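Putative phosphomannomutase (Thermus thermophilus, PDB 1TUO) probably acts as a magnesium-dependent sugar-phosphate mutase of the phosphohexose mutase family, with phosphopentomutase activity as its likely assignment. Local coordinates at residues F279-N290 with L304-V313; P267-R278 with I329-P340. All coordinates share one frame; numbering follows the deposited sequence.

Contact 1: residues F279-N290 with L304-V313; sequences FRKGHRGRAVKN and LGFGVTTTPV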
loop_
_atom_site.group_PDB
_atom_site.type_symbol
_atom_site.label_atom_id
_atom_site.label_comp_id
_atom_site.label_asym_id
_atom_site.label_seq_id
_atom_site.Cartn_x
_atom_site.Cartn_y
_atom_site.Cartn_z
ATOM N N PHE A 279 4.563 17.825 7.934
ATOM C CA PHE A 279 5.245 19.069 7.615
ATOM C C PHE A 279 5.220 19.993 8.828
ATOM O O PHE A 279 6.230 20.620 9.167
ATOM C CB PHE A 279 4.570 19.782 6.448
ATOM C CG PHE A 279 5.120 21.152 6.190
ATOM C CD1 PHE A 279 6.278 21.322 5.447
ATOM C CD2 PHE A 279 4.498 22.272 6.730
ATOM C CE1 PHE A 279 6.814 22.591 5.246
ATOM C CE2 PHE A 279 5.027 23.543 6.536
ATOM C CZ PHE A 279 6.188 23.699 5.792
ATOM N N ARG A 280 4.064 20.085 9.475
ATOM C CA ARG A 280 3.934 20.958 10.637
ATOM C C ARG A 280 4.752 20.456 11.829
ATOM O O ARG A 280 5.091 21.236 12.713
ATOM C CB ARG A 280 2.455 21.136 11.016
ATOM C CG ARG A 280 1.666 21.913 9.959
ATOM C CD ARG A 280 0.163 21.997 10.242
ATOM N NE ARG A 280 -0.183 22.932 11.314
ATOM C CZ ARG A 280 -1.429 23.301 11.599
ATOM N NH1 ARG A 280 -2.443 22.815 10.890
ATOM N NH2 ARG A 280 -1.668 24.150 12.590
ATOM N N LYS A 281 5.069 19.164 11.848
ATOM C CA LYS A 281 5.881 18.605 12.930
ATOM C C LYS A 281 7.346 18.957 12.708
ATOM O O LYS A 281 8.189 18.698 13.569
ATOM C CB LYS A 281 5.741 17.083 13.014
ATOM C CG LYS A 281 4.516 16.609 13.768
ATOM C CD LYS A 281 4.530 15.097 13.968
ATOM C CE LYS A 281 5.688 14.658 14.851
ATOM N NZ LYS A 281 5.678 13.186 15.098
ATOM N N GLY A 282 7.651 19.531 11.550
ATOM C CA GLY A 282 9.022 19.913 11.266
ATOM C C GLY A 282 9.751 19.118 10.199
ATOM O O GLY A 282 10.888 19.447 9.862
ATOM N N HIS A 283 9.119 18.075 9.668
ATOM C CA HIS A 283 9.752 17.272 8.624
ATOM C C HIS A 283 9.969 18.136 7.385
ATOM O O HIS A 283 9.066 18.857 6.952
ATOM C CB HIS A 283 8.879 16.075 8.241
ATOM C CG HIS A 283 8.731 15.050 9.322
ATOM N ND1 HIS A 283 8.133 15.325 10.533
ATOM C CD2 HIS A 283 9.074 13.740 9.360
ATOM C CE1 HIS A 283 8.111 14.228 11.270
ATOM N NE2 HIS A 283 8.675 13.252 10.581
ATOM N N ARG A 284 11.165 18.059 6.814
ATOM C CA ARG A 284 11.477 18.833 5.623
ATOM C C ARG A 284 11.837 17.928 4.460
ATOM O O ARG A 284 12.042 16.726 4.633
ATOM C CB ARG A 284 12.627 19.804 5.902
ATOM C CG ARG A 284 12.212 21.268 5.837
ATOM C CD ARG A 284 11.041 21.542 6.767
ATOM N NE ARG A 284 10.554 22.916 6.671
ATOM C CZ ARG A 284 9.515 23.384 7.355
ATOM N NH1 ARG A 284 8.852 22.590 8.185
ATOM N NH2 ARG A 284 9.142 24.649 7.215
ATOM N N GLY A 285 11.911 18.518 3.276
ATOM C CA GLY A 285 12.233 17.754 2.088
ATOM C C GLY A 285 11.070 17.831 1.121
ATOM O O GLY A 285 10.287 18.776 1.155
ATOM N N ARG A 286 10.944 16.831 0.264
ATOM C CA ARG A 286 9.867 16.826 -0.714
ATOM C C ARG A 286 8.887 15.682 -0.501
ATOM O O ARG A 286 9.183 14.704 0.185
ATOM C CB ARG A 286 10.463 16.735 -2.118
ATOM C CG ARG A 286 11.464 15.609 -2.236
ATOM C CD ARG A 286 12.198 15.583 -3.568
ATOM N NE ARG A 286 13.180 14.503 -3.566
ATOM C CZ ARG A 286 13.292 13.576 -4.512
ATOM N NH1 ARG A 286 12.482 13.584 -5.567
ATOM N NH2 ARG A 286 14.208 12.629 -4.393
ATOM N N ALA A 287 7.703 15.833 -1.078
ATOM C CA ALA A 287 6.675 14.809 -1.011
ATOM C C ALA A 287 6.691 14.188 -2.402
ATOM O O ALA A 287 6.868 14.897 -3.394
ATOM C CB ALA A 287 5.314 15.445 -0.729
ATOM N N VAL A 288 6.518 12.871 -2.481
ATOM C CA VAL A 288 6.516 12.190 -3.769
ATOM C C VAL A 288 5.132 11.585 -3.985
ATOM O O VAL A 288 4.568 10.990 -3.073
ATOM C CB VAL A 288 7.583 11.073 -3.810
ATOM C CG1 VAL A 288 7.715 10.527 -5.231
ATOM C CG2 VAL A 288 8.918 11.614 -3.301
ATOM N N LYS A 289 4.585 11.759 -5.184
ATOM C CA LYS A 289 3.251 11.241 -5.497
ATOM C C LYS A 289 3.189 10.715 -6.919
ATOM O O LYS A 289 3.886 11.218 -7.799
ATOM C CB LYS A 289 2.203 12.353 -5.340
ATOM C CG LYS A 289 2.508 13.603 -6.175
ATOM C CD LYS A 289 1.307 14.550 -6.304
ATOM C CE LYS A 289 0.604 14.373 -7.651
ATOM N NZ LYS A 289 -0.437 15.417 -7.926
ATOM N N ASN A 290 2.366 9.699 -7.165
ATOM C CA ASN A 290 2.264 9.225 -8.535
ATOM C C ASN A 290 1.304 10.137 -9.298
ATOM O O ASN A 290 0.650 11.008 -8.713
ATOM C CB ASN A 290 1.847 7.740 -8.618
ATOM C CG ASN A 290 0.369 7.496 -8.336
ATOM O OD1 ASN A 290 -0.485 8.365 -8.529
ATOM N ND2 ASN A 290 0.060 6.272 -7.913
ATOM N N LEU A 304 2.725 26.074 1.436
ATOM C CA LEU A 304 3.495 25.987 2.677
ATOM C C LEU A 304 5.015 25.946 2.546
ATOM O O LEU A 304 5.725 26.209 3.523
ATOM C CB LEU A 304 3.022 24.785 3.495
ATOM C CG LEU A 304 1.541 24.816 3.884
ATOM C CD1 LEU A 304 1.232 23.628 4.770
ATOM C CD2 LEU A 304 1.211 26.123 4.606
ATOM N N GLY A 305 5.521 25.597 1.369
ATOM C CA GLY A 305 6.961 25.583 1.187
ATOM C C GLY A 305 7.735 24.278 1.097
ATOM O O GLY A 305 8.808 24.164 1.692
ATOM N N PHE A 306 7.208 23.287 0.381
ATOM C CA PHE A 306 7.929 22.030 0.201
ATOM C C PHE A 306 7.752 21.525 -1.224
ATOM O O PHE A 306 6.695 21.695 -1.830
ATOM C CB PHE A 306 7.509 20.952 1.225
ATOM C CG PHE A 306 6.064 20.527 1.146
ATOM C CD1 PHE A 306 5.110 21.102 1.980
ATOM C CD2 PHE A 306 5.671 19.503 0.287
ATOM C CE1 PHE A 306 3.786 20.663 1.969
ATOM C CE2 PHE A 306 4.345 19.055 0.267
ATOM C CZ PHE A 306 3.403 19.637 1.111
ATOM N N GLY A 307 8.802 20.919 -1.759
ATOM C CA GLY A 307 8.745 20.427 -3.119
ATOM C C GLY A 307 7.867 19.206 -3.284
ATOM O O GLY A 307 7.611 18.474 -2.324
ATOM N N VAL A 308 7.391 19.001 -4.507
ATOM C CA VAL A 308 6.552 17.849 -4.814
ATOM C C VAL A 308 7.027 17.228 -6.113
ATOM O O VAL A 308 7.087 17.893 -7.146
ATOM C CB VAL A 308 5.070 18.244 -4.961
ATOM C CG1 VAL A 308 4.237 17.012 -5.308
ATOM C CG2 VAL A 308 4.572 18.862 -3.671
ATOM N N THR A 309 7.382 15.948 -6.045
ATOM C CA THR A 309 7.846 15.209 -7.207
ATOM C C THR A 309 6.726 14.298 -7.672
ATOM O O THR A 309 6.133 13.599 -6.864
ATOM C CB THR A 309 9.068 14.345 -6.855
ATOM O OG1 THR A 309 10.165 15.199 -6.501
ATOM C CG2 THR A 309 9.460 13.463 -8.038
ATOM N N THR A 310 6.436 14.320 -8.971
ATOM C CA THR A 310 5.386 13.480 -9.536
ATOM C C THR A 310 6.019 12.369 -10.356
ATOM O O THR A 310 6.881 12.619 -11.200
ATOM C CB THR A 310 4.440 14.299 -10.436
ATOM O OG1 THR A 310 3.829 15.334 -9.657
ATOM C CG2 THR A 310 3.348 13.408 -11.027
ATOM N N THR A 311 5.585 11.141 -10.104
ATOM C CA THR A 311 6.119 9.981 -10.800
ATOM C C THR A 311 5.017 9.185 -11.487
ATOM O O THR A 311 3.840 9.335 -11.174
ATOM C CB THR A 311 6.801 9.029 -9.819
ATOM O OG1 THR A 311 5.832 8.556 -8.872
ATOM C CG2 THR A 311 7.922 9.741 -9.074
ATOM N N PRO A 312 5.393 8.340 -12.456
ATOM C CA PRO A 312 4.383 7.531 -13.145
ATOM C C PRO A 312 3.858 6.558 -12.097
ATOM O O PRO A 312 4.476 6.392 -11.045
ATOM C CB PRO A 312 5.195 6.817 -14.220
ATOM C CG PRO A 312 6.291 7.807 -14.528
ATOM C CD PRO A 312 6.694 8.257 -13.142
ATOM N N VAL A 313 2.729 5.914 -12.364
ATOM C CA VAL A 313 2.194 4.956 -11.405
ATOM C C VAL A 313 3.144 3.765 -11.283
ATOM O O VAL A 313 3.663 3.259 -12.280
ATOM C CB VAL A 313 0.790 4.468 -11.820
ATOM C CG1 VAL A 313 0.331 3.343 -10.895
ATOM C CG2 VAL A 313 -0.193 5.628 -11.764
#
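Phe279, in the last turn of its helix, packs against Leu304 and Phe306, which lie together on one side of its ring. Its CG stands anti to the backbone N (chi1 173°), which carries the ring across to the other segment: CE2 packs on Leu304 CB at 3.8 Å, and CD1 meets Phe306 CD1 at 3.7 Å. The two aromatic planes are inclined at 39°. Opposite them Arg284 lays its guanidinium against a face of the Phe279 ring, with NH1 offset toward the rim. Were Phe279 cut back to an alanine, Phe306 and the Arg284 guanidinium would probably lose the surface they rest on, with a gap opening beside Leu304. On its other flank Phe306 brings CE2 to 3.9 Å from Ala287 CB.

Farther along, strands 286-290 and 308-311 run parallel. Ala287 N bonds to Gly307 O, Ala287 O and Lys289 O accept from Thr309 N and Thr311 N, and Lys289 N returns to Thr309 O (2.9 Å). Arg286 leaves the strand with CG between the backbone N and carbonyl carbon (chi1 50°), then extends fully, so that NH1 donates in the guanidinium plane to Thr309 OG1 (3.0 Å); NH2 pairs with Glu321. On the opposite face Lys289 crosses Val308, CG to CG1 3.9 Å, before its amine reaches Asp298. Such parallel pairing, bridged by helix 296-304, is the beta-alpha-beta unit of the family's alpha/beta/alpha domain III.

Contact 2: residues P267-R278 with I329-P340; sequences PHQVLTTLALYR and IGGEESGGVGYP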
loop_
_atom_site.group_PDB
_atom_site.type_symbol
_atom_site.label_atom_id
_atom_site.label_comp_id
_atom_site.label_asym_id
_atom_site.label_seq_id
_atom_site.Cartn_x
_atom_site.Cartn_y
_atom_site.Cartn_z
ATOM N N PRO A 267 -7.843 8.011 -0.103
ATOM C CA PRO A 267 -6.381 8.108 -0.128
ATOM C C PRO A 267 -5.802 9.503 -0.311
ATOM O O PRO A 267 -4.748 9.811 0.244
ATOM C CB PRO A 267 -6.000 7.176 -1.267
ATOM C CG PRO A 267 -7.024 6.086 -1.126
ATOM C CD PRO A 267 -8.296 6.880 -0.937
ATOM N N HIS A 268 -6.475 10.332 -1.101
ATOM C CA HIS A 268 -6.015 11.695 -1.357
ATOM C C HIS A 268 -6.149 12.500 -0.074
ATOM O O HIS A 268 -5.287 13.316 0.257
ATOM C CB HIS A 268 -6.862 12.329 -2.461
ATOM C CG HIS A 268 -6.906 11.519 -3.720
ATOM N ND1 HIS A 268 -5.864 11.487 -4.623
ATOM C CD2 HIS A 268 -7.849 10.674 -4.200
ATOM C CE1 HIS A 268 -6.164 10.655 -5.606
ATOM N NE2 HIS A 268 -7.362 10.148 -5.373
ATOM N N GLN A 269 -7.240 12.259 0.645
ATOM C CA GLN A 269 -7.481 12.949 1.900
ATOM C C GLN A 269 -6.478 12.463 2.939
ATOM O O GLN A 269 -5.912 13.258 3.685
ATOM C CB GLN A 269 -8.911 12.698 2.371
ATOM C CG GLN A 269 -9.957 13.361 1.466
ATOM C CD GLN A 269 -11.380 12.978 1.831
ATOM O OE1 GLN A 269 -11.818 11.860 1.562
ATOM N NE2 GLN A 269 -12.107 13.902 2.447
ATOM N N VAL A 270 -6.241 11.159 2.978
ATOM C CA VAL A 270 -5.282 10.625 3.937
ATOM C C VAL A 270 -3.886 11.155 3.661
ATOM O O VAL A 270 -3.201 11.634 4.567
ATOM C CB VAL A 270 -5.231 9.090 3.890
ATOM C CG1 VAL A 270 -3.981 8.576 4.619
ATOM C CG2 VAL A 270 -6.478 8.522 4.523
ATOM N N LEU A 271 -3.463 11.069 2.403
ATOM C CA LEU A 271 -2.127 11.513 2.030
ATOM C C LEU A 271 -1.873 12.986 2.327
ATOM O O LEU A 271 -0.852 13.334 2.922
ATOM C CB LEU A 271 -1.872 11.245 0.544
ATOM C CG LEU A 271 -0.501 11.680 0.029
ATOM C CD1 LEU A 271 0.614 10.938 0.768
ATOM C CD2 LEU A 271 -0.434 11.403 -1.472
ATOM N N THR A 272 -2.795 13.853 1.918
ATOM C CA THR A 272 -2.609 15.281 2.161
ATOM C C THR A 272 -2.706 15.643 3.641
ATOM O O THR A 272 -1.972 16.512 4.120
ATOM C CB THR A 272 -3.623 16.130 1.352
ATOM O OG1 THR A 272 -4.962 15.744 1.683
ATOM C CG2 THR A 272 -3.390 15.934 -0.133
ATOM N N THR A 273 -3.605 14.983 4.365
ATOM C CA THR A 273 -3.761 15.247 5.793
ATOM C C THR A 273 -2.462 14.874 6.511
ATOM O O THR A 273 -1.983 15.618 7.362
ATOM C CB THR A 273 -4.929 14.430 6.399
ATOM O OG1 THR A 273 -6.173 14.873 5.830
ATOM C CG2 THR A 273 -4.985 14.614 7.911
ATOM N N LEU A 274 -1.886 13.728 6.155
ATOM C CA LEU A 274 -0.642 13.295 6.786
ATOM C C LEU A 274 0.543 14.128 6.309
ATOM O O LEU A 274 1.493 14.353 7.057
ATOM C CB LEU A 274 -0.389 11.801 6.522
ATOM C CG LEU A 274 -1.314 10.851 7.296
ATOM C CD1 LEU A 274 -0.906 9.405 7.020
ATOM C CD2 LEU A 274 -1.240 11.143 8.800
ATOM N N ALA A 275 0.496 14.605 5.069
ATOM C CA ALA A 275 1.590 15.429 4.573
ATOM C C ALA A 275 1.605 16.725 5.380
ATOM O O ALA A 275 2.661 17.201 5.791
ATOM C CB ALA A 275 1.409 15.743 3.088
ATOM N N LEU A 276 0.422 17.281 5.618
ATOM C CA LEU A 276 0.310 18.524 6.373
ATOM C C LEU A 276 0.789 18.329 7.804
ATOM O O LEU A 276 1.558 19.130 8.322
ATOM C CB LEU A 276 -1.139 19.011 6.396
ATOM C CG LEU A 276 -1.410 20.281 7.212
ATOM C CD1 LEU A 276 -0.610 21.441 6.637
ATOM C CD2 LEU A 276 -2.899 20.601 7.168
ATOM N N TYR A 277 0.320 17.262 8.435
ATOM C CA TYR A 277 0.699 16.960 9.809
ATOM C C TYR A 277 2.209 16.786 9.959
ATOM O O TYR A 277 2.821 17.381 10.849
ATOM C CB TYR A 277 -0.019 15.692 10.281
ATOM C CG TYR A 277 0.374 15.270 11.681
ATOM C CD1 TYR A 277 1.062 14.078 11.905
ATOM C CD2 TYR A 277 0.081 16.079 12.776
ATOM C CE1 TYR A 277 1.451 13.706 13.192
ATOM C CE2 TYR A 277 0.467 15.716 14.066
ATOM C CZ TYR A 277 1.151 14.532 14.266
ATOM O OH TYR A 277 1.552 14.182 15.538
ATOM N N ARG A 278 2.813 15.986 9.086
ATOM C CA ARG A 278 4.250 15.751 9.165
ATOM C C ARG A 278 5.039 17.024 8.882
ATOM O O ARG A 278 6.062 17.282 9.519
ATOM C CB ARG A 278 4.660 14.631 8.199
ATOM C CG ARG A 278 4.255 13.243 8.690
ATOM C CD ARG A 278 4.345 12.183 7.589
ATOM N NE ARG A 278 5.711 11.832 7.189
ATOM C CZ ARG A 278 6.562 11.113 7.923
ATOM N NH1 ARG A 278 6.206 10.660 9.117
ATOM N NH2 ARG A 278 7.768 10.819 7.447
ATOM N N ILE A 329 7.645 11.991 2.704
ATOM C CA ILE A 329 6.429 11.202 2.524
ATOM C C ILE A 329 6.269 10.845 1.051
ATOM O O ILE A 329 6.730 11.573 0.176
ATOM C CB ILE A 329 5.176 11.973 3.019
ATOM C CG1 ILE A 329 4.010 10.999 3.217
ATOM C CG2 ILE A 329 4.795 13.059 2.020
ATOM C CD1 ILE A 329 2.797 11.634 3.902
ATOM N N GLY A 330 5.637 9.707 0.779
ATOM C CA GLY A 330 5.423 9.291 -0.600
ATOM C C GLY A 330 4.087 8.584 -0.678
ATOM O O GLY A 330 3.782 7.750 0.169
ATOM N N GLY A 331 3.278 8.891 -1.683
ATOM C CA GLY A 331 1.990 8.226 -1.727
ATOM C C GLY A 331 1.395 7.973 -3.090
ATOM O O GLY A 331 1.789 8.570 -4.094
ATOM N N GLU A 332 0.428 7.063 -3.103
ATOM C CA GLU A 332 -0.281 6.693 -4.314
ATOM C C GLU A 332 -1.771 6.958 -4.128
ATOM O O GLU A 332 -2.245 7.148 -3.009
ATOM C CB GLU A 332 -0.062 5.216 -4.611
ATOM C CG GLU A 332 1.378 4.843 -4.870
ATOM C CD GLU A 332 1.539 3.360 -5.086
ATOM O OE1 GLU A 332 2.456 2.961 -5.828
ATOM O OE2 GLU A 332 0.744 2.595 -4.502
ATOM N N GLU A 333 -2.505 6.961 -5.230
ATOM C CA GLU A 333 -3.939 7.205 -5.190
ATOM C C GLU A 333 -4.712 5.988 -4.684
ATOM O O GLU A 333 -5.930 6.045 -4.521
ATOM C CB GLU A 333 -4.427 7.591 -6.587
ATOM C CG GLU A 333 -3.601 6.977 -7.699
ATOM C CD GLU A 333 -3.546 5.465 -7.622
ATOM O OE1 GLU A 333 -2.441 4.900 -7.775
ATOM O OE2 GLU A 333 -4.611 4.844 -7.413
ATOM N N SER A 334 -3.992 4.901 -4.419
ATOM C CA SER A 334 -4.607 3.658 -3.955
ATOM C C SER A 334 -4.573 3.391 -2.455
ATOM O O SER A 334 -5.008 2.329 -2.004
ATOM C CB SER A 334 -3.976 2.470 -4.681
ATOM O OG SER A 334 -4.315 2.494 -6.053
ATOM N N GLY A 335 -4.054 4.339 -1.681
ATOM C CA GLY A 335 -4.015 4.156 -0.242
ATOM C C GLY A 335 -2.659 3.749 0.301
ATOM O O GLY A 335 -2.477 3.650 1.515
ATOM N N GLY A 336 -1.713 3.495 -0.595
ATOM C CA GLY A 336 -0.382 3.114 -0.155
ATOM C C GLY A 336 0.411 4.366 0.168
ATOM O O GLY A 336 0.472 5.291 -0.641
ATOM N N VAL A 337 1.009 4.400 1.352
ATOM C CA VAL A 337 1.808 5.546 1.777
ATOM C C VAL A 337 3.111 5.033 2.376
ATOM O O VAL A 337 3.109 4.070 3.144
ATOM C CB VAL A 337 1.094 6.382 2.856
ATOM C CG1 VAL A 337 1.888 7.668 3.121
ATOM C CG2 VAL A 337 -0.337 6.702 2.419
ATOM N N GLY A 338 4.214 5.683 2.020
ATOM C CA GLY A 338 5.513 5.292 2.536
ATOM C C GLY A 338 6.149 6.423 3.325
ATOM O O GLY A 338 5.916 7.600 3.048
ATOM N N TYR A 339 6.959 6.053 4.309
ATOM C CA TYR A 339 7.636 7.007 5.180
ATOM C C TYR A 339 9.125 6.675 5.118
ATOM O O TYR A 339 9.581 5.692 5.705
ATOM C CB TYR A 339 7.072 6.852 6.593
ATOM C CG TYR A 339 5.559 6.904 6.584
ATOM C CD1 TYR A 339 4.877 8.125 6.505
ATOM C CD2 TYR A 339 4.808 5.731 6.558
ATOM C CE1 TYR A 339 3.482 8.166 6.395
ATOM C CE2 TYR A 339 3.424 5.761 6.444
ATOM C CZ TYR A 339 2.766 6.977 6.362
ATOM O OH TYR A 339 1.392 6.989 6.236
ATOM N N PRO A 340 9.898 7.498 4.394
ATOM C CA PRO A 340 11.343 7.347 4.196
ATOM C C PRO A 340 12.213 6.959 5.393
ATOM O O PRO A 340 13.052 6.064 5.282
ATOM C CB PRO A 340 11.754 8.687 3.566
ATOM C CG PRO A 340 10.671 9.636 3.996
ATOM C CD PRO A 340 9.435 8.801 3.881
#
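Leu271 and Ile329 interdigitate where helix 267-278 packs on one face of the mixed sheet in alpha/beta/alpha domain III. The helix runs nearly antiparallel to strand 329-331, at 174° and with the axes 9.4 Å apart, and at only 20° to strand 337-339. Ile329 is the main bump on the sheet. Its CD1 enters a hollow walled by Leu271, Leu274, Ala275 and Arg278, coming within 3.9 Å of both Leu271 CD1 and Ala275 N. With CG1 anti to the backbone N and the chain extended beyond it (chi2 171°), the side chain reaches the helix surface end-on.

The reverse fit lies one turn earlier in the helix. Leu271 drops its two methyls over Gly331, CD1 standing 3.9 Å from Gly331 CA, and a beta-carbon on that glycine would clash with CD1. Val337 closes the flank of this dimple, while Leu297 of helix 296-304 also borders Leu271.

At the start of the helix, Pro267 presses the CB-CG side of its ring into the type I turn from Glu332 to Gly335, its CB 3.4 Å from Glu333 O and its CG 3.5 Å from Gly335 N. Beside it the His268 ring sets CE1 against Glu333 CB, and ND1 accepts from the backbone N of Thr294.

Toward the other end, Leu274 CD1 abuts the hydroxyl of Tyr339, which bonds to Thr351 of helix 348-362. Arg278, bent at chi3, folds its guanidinium over the ring edge of Tyr339 while NH2 pairs with Glu341; Tyr339 CD1 sits over the centre of the guanidinium face, 3.7 Å from Arg278 CZ.

The centres of the two contacts lie about 10 Å apart within domain III. Both use helix 267-280, contact 2 through most of its length and contact 1 through its final turn, and both reach the same four-stranded sheet, ordered 308-311, 286-290, 327-331, 337-339. Along the chain, residues 279-290 and 304-313 of contact 1 fall between the two segments of contact 2. Sheet pairing joins them through Val288 O, which probably accepts from Gly331 N; a probable side-chain bond from Asn290 ND2 to Glu333 OE1 and Leu276-Leu304 packing add to it. Parallel and antiparallel strand pairs are thus two halves of one sheet, with helix 267-280 packed against it.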